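Local coordinates for Lin1840 protein (Listeria innocua serovar 6a, PDB 4ZOC) that probably hydrolyses terminal, non-reducing beta-D-glucosyl residues with release of beta-D-glucose, as a family 3 glycoside hydrolase linked to beta-1,2-glucan metabolism, at residues D144-E152 / G471-I480. The protein carries 2 engineered substitutions. Numbering follows the deposited sequence.
Sequences DPRWGRVME and GGEAGSLATI. With BGC (beta-D-glucopyranose), chain G.
R149 and E473 extend alongside each other in the same direction, and from CB outward the arginine meets a different neighbour at each step. Its CB sits over the border of one face of the W147 ring. CG, anti to the carbonyl carbon (chi1 -55°), reaches 3.7 Å from G472 O, and CD packs on E473 CA. A bend at chi3 then lays the guanidinium flat alongside E473, whose CB lies over one face. NE and NH2 grip E152 side-on, NE to OE2 at 2.8 Å and NH2 to OE1, which offers its syn lone pair. NH1 gives a bond to water 2, which in turn donates to E473 OE1. The direct pair R149 NH1 to E473 OE1 is a long salt bridge of 3.6 Å, carried by charge alone, because the oxygen stands well out of the guanidinium plane. Extended from CG outward, E473 delivers its carboxylate to the sugar: BGC O6 donates to E473 OE1 at 2.5 Å and BGC O4 to OE2. Y205 also bonds OE2, and R572 of the second subunit holds the same glucose.

Beyond this charged end the backbones meet closely at G148, which bonds G472 N weakly through its O. Water 1 accepts from G148 N and, weakly, from G475 N, and donates to S476 OG, itself also hydrogen-bonded to G202 O. L477 N donates to R146 O over 3.0 Å, nearly straight (N-H...O 167°). R508 bonds R146 O and G475 O, tying both loops to a third. Farther along, I480 CD1 lies 4.1 Å from P145 CG.

The buried seam joins loops following TIM-barrel strand 133-134 and second-domain strand 459-465; as in many two-domain family 3 glycosidases, a second-domain loop, here through E473, reaches the sugar pocket at the barrel.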
loop_
_atom_site.group_PDB
_atom_site.type_symbol
_atom_site.label_atom_id
_atom_site.label_comp_id
_atom_site.label_asym_id
_atom_site.label_seq_id
_atom_site.Cartn_x
_atom_site.Cartn_y
_atom_site.Cartn_z
ATOM N N ASP A 144 -4.871 -4.438 6.186
ATOM C CA ASP A 144 -3.471 -4.869 6.198
ATOM C C ASP A 144 -3.200 -5.621 7.488
ATOM O O ASP A 144 -2.912 -5.061 8.533
ATOM C CB ASP A 144 -2.530 -3.668 6.004
ATOM C CG ASP A 144 -1.088 -4.087 5.813
ATOM O OD1 ASP A 144 -0.736 -5.282 6.145
ATOM O OD2 ASP A 144 -0.294 -3.212 5.363
ATOM N N PRO A 145 -3.293 -6.954 7.427
ATOM C CA PRO A 145 -3.076 -7.746 8.593
ATOM C C PRO A 145 -1.643 -7.846 9.108
ATOM O O PRO A 145 -1.417 -8.482 10.162
ATOM C CB PRO A 145 -3.627 -9.101 8.185
ATOM C CG PRO A 145 -3.551 -9.153 6.739
ATOM C CD PRO A 145 -3.649 -7.734 6.233
ATOM N N ARG A 146 -0.666 -7.200 8.443
ATOM C CA ARG A 146 0.712 -7.074 9.051
ATOM C C ARG A 146 0.614 -6.252 10.295
ATOM O O ARG A 146 1.337 -6.498 11.289
ATOM C CB ARG A 146 1.671 -6.428 8.065
ATOM C CG ARG A 146 2.024 -7.350 6.941
ATOM C CD ARG A 146 2.779 -6.636 5.846
ATOM N NE ARG A 146 1.959 -5.643 5.158
ATOM C CZ ARG A 146 2.325 -5.021 4.040
ATOM N NH1 ARG A 146 3.500 -5.234 3.498
ATOM N NH2 ARG A 146 1.495 -4.166 3.454
ATOM N N TRP A 147 -0.274 -5.272 10.305
ATOM C CA TRP A 147 -0.433 -4.330 11.440
ATOM C C TRP A 147 -1.031 -5.064 12.617
ATOM O O TRP A 147 -2.158 -5.627 12.554
ATOM C CB TRP A 147 -1.434 -3.228 11.024
ATOM C CG TRP A 147 -1.479 -2.022 11.861
ATOM C CD1 TRP A 147 -0.427 -1.317 12.306
ATOM C CD2 TRP A 147 -2.640 -1.323 12.335
ATOM N NE1 TRP A 147 -0.825 -0.196 12.973
ATOM C CE2 TRP A 147 -2.168 -0.143 12.998
ATOM C CE3 TRP A 147 -4.013 -1.497 12.156
ATOM C CZ2 TRP A 147 -3.037 0.827 13.560
ATOM C CZ3 TRP A 147 -4.875 -0.588 12.728
ATOM C CH2 TRP A 147 -4.390 0.579 13.420
ATOM N N GLY A 148 -0.340 -5.001 13.763
ATOM C CA GLY A 148 -0.792 -5.705 14.949
ATOM C C GLY A 148 -2.101 -5.256 15.526
ATOM O O GLY A 148 -2.800 -6.020 16.182
ATOM N N ARG A 149 -2.443 -4.023 15.248
ATOM C CA ARG A 149 -3.683 -3.396 15.791
ATOM C C ARG A 149 -4.963 -3.779 15.040
ATOM O O ARG A 149 -6.023 -3.389 15.473
ATOM C CB ARG A 149 -3.502 -1.869 15.843
ATOM C CG ARG A 149 -2.250 -1.496 16.627
ATOM C CD ARG A 149 -2.210 -0.009 17.009
ATOM N NE ARG A 149 -3.103 0.146 18.151
ATOM C CZ ARG A 149 -3.026 1.078 19.097
ATOM N NH1 ARG A 149 -2.108 2.040 19.067
ATOM N NH2 ARG A 149 -3.900 1.021 20.091
ATOM N N VAL A 150 -4.910 -4.625 13.999
ATOM C CA VAL A 150 -6.097 -5.165 13.403
ATOM C C VAL A 150 -6.948 -5.838 14.475
ATOM O O VAL A 150 -8.185 -5.852 14.324
ATOM C CB VAL A 150 -5.874 -6.145 12.212
ATOM C CG1 VAL A 150 -5.188 -5.395 11.063
ATOM C CG2 VAL A 150 -5.058 -7.349 12.594
ATOM N N MET A 151 -6.330 -6.380 15.532
ATOM C CA MET A 151 -7.116 -7.101 16.555
ATOM C C MET A 151 -8.138 -6.200 17.243
ATOM O O MET A 151 -9.071 -6.694 17.826
ATOM C CB MET A 151 -6.206 -7.694 17.631
ATOM C CG MET A 151 -5.302 -6.649 18.350
ATOM S SD MET A 151 -5.271 -6.763 20.149
ATOM C CE MET A 151 -6.968 -6.417 20.524
ATOM N N GLU A 152 -7.902 -4.898 17.196
ATOM C CA GLU A 152 -8.755 -3.867 17.855
ATOM C C GLU A 152 -9.911 -3.414 17.017
ATOM O O GLU A 152 -10.788 -2.761 17.531
ATOM C CB GLU A 152 -7.921 -2.647 18.228
ATOM C CG GLU A 152 -6.835 -2.914 19.255
ATOM C CD GLU A 152 -5.820 -1.801 19.221
ATOM O OE1 GLU A 152 -6.171 -0.666 19.608
ATOM O OE2 GLU A 152 -4.652 -2.083 18.861
ATOM N N GLY A 471 0.971 -9.288 18.320
ATOM C CA GLY A 471 0.035 -8.316 17.805
ATOM C C GLY A 471 -0.197 -7.242 18.846
ATOM O O GLY A 471 0.579 -7.075 19.790
ATOM N N GLY A 472 -1.265 -6.511 18.653
ATOM C CA GLY A 472 -1.513 -5.319 19.437
ATOM C C GLY A 472 -0.616 -4.165 19.014
ATOM O O GLY A 472 -0.026 -4.164 17.936
ATOM N N GLU A 473 -0.574 -3.109 19.830
ATOM C CA GLU A 473 0.246 -1.991 19.471
ATOM C C GLU A 473 1.774 -2.344 19.331
ATOM O O GLU A 473 2.359 -2.978 20.208
ATOM C CB GLU A 473 0.056 -0.844 20.445
ATOM C CG GLU A 473 0.912 0.408 20.128
ATOM C CD GLU A 473 0.744 1.536 21.164
ATOM O OE1 GLU A 473 -0.159 1.393 22.069
ATOM O OE2 GLU A 473 1.505 2.545 21.105
ATOM N N ALA A 474 2.388 -1.922 18.212
ATOM C CA ALA A 474 3.822 -2.141 17.968
ATOM C C ALA A 474 4.164 -3.628 17.903
ATOM O O ALA A 474 5.285 -4.063 18.260
ATOM C CB ALA A 474 4.696 -1.386 18.974
ATOM N N GLY A 475 3.206 -4.378 17.402
ATOM C CA GLY A 475 3.334 -5.799 17.077
ATOM C C GLY A 475 3.125 -6.039 15.577
ATOM O O GLY A 475 2.209 -6.730 15.173
ATOM N N SER A 476 3.933 -5.403 14.746
ATOM C CA SER A 476 3.830 -5.554 13.311
ATOM C C SER A 476 4.647 -6.758 12.877
ATOM O O SER A 476 5.871 -6.852 13.253
ATOM C CB SER A 476 4.408 -4.295 12.624
ATOM O OG SER A 476 3.534 -3.165 12.760
ATOM N N LEU A 477 4.065 -7.524 11.954
ATOM C CA LEU A 477 4.736 -8.638 11.346
ATOM C C LEU A 477 4.822 -8.446 9.875
ATOM O O LEU A 477 3.787 -8.373 9.210
ATOM C CB LEU A 477 4.028 -9.950 11.577
ATOM C CG LEU A 477 3.982 -10.646 12.859
ATOM C CD1 LEU A 477 3.266 -12.006 12.686
ATOM C CD2 LEU A 477 5.432 -10.822 13.291
ATOM N N ALA A 478 6.023 -8.414 9.331
ATOM C CA ALA A 478 6.130 -8.326 7.877
ATOM C C ALA A 478 5.630 -9.520 7.133
ATOM O O ALA A 478 5.008 -9.348 6.054
ATOM C CB ALA A 478 7.553 -8.002 7.469
ATOM N N THR A 479 5.732 -10.712 7.720
ATOM C CA THR A 479 5.175 -11.919 7.111
ATOM C C THR A 479 4.110 -12.477 8.033
ATOM O O THR A 479 4.345 -12.769 9.233
ATOM C CB THR A 479 6.272 -12.962 6.887
ATOM O OG1 THR A 479 7.312 -12.365 6.075
ATOM C CG2 THR A 479 5.758 -14.210 6.287
ATOM N N ILE A 480 2.890 -12.553 7.515
ATOM C CA ILE A 480 1.751 -12.917 8.352
ATOM C C ILE A 480 1.566 -14.452 8.418
ATOM O O ILE A 480 0.540 -15.024 7.945
ATOM C CB ILE A 480 0.445 -12.213 7.886
ATOM C CG1 ILE A 480 0.181 -12.441 6.409
ATOM C CG2 ILE A 480 0.563 -10.726 8.171
ATOM C CD1 ILE A 480 -1.298 -12.517 6.116
HETATM C C2 BGC G . 3.807 3.294 26.399
HETATM C C3 BGC G . 3.398 4.057 25.093
HETATM C C4 BGC G . 2.096 3.476 24.429
HETATM C C5 BGC G . 1.037 3.390 25.551
HETATM C C6 BGC G . -0.227 2.845 24.967
HETATM C C1 BGC G . 2.651 3.349 27.331
HETATM O O1 BGC G . 2.992 2.734 28.598
HETATM O O2 BGC G . 4.950 3.880 27.016
HETATM O O3 BGC G . 4.506 4.049 24.169
HETATM O O4 BGC G . 1.652 4.232 23.240
HETATM O O5 BGC G . 1.546 2.687 26.732
HETATM O O6 BGC G . 0.026 1.495 24.586
HETATM O O HOH W 1 1.651 -3.173 14.894
HETATM O O HOH W 2 -2.027 3.396 21.764
#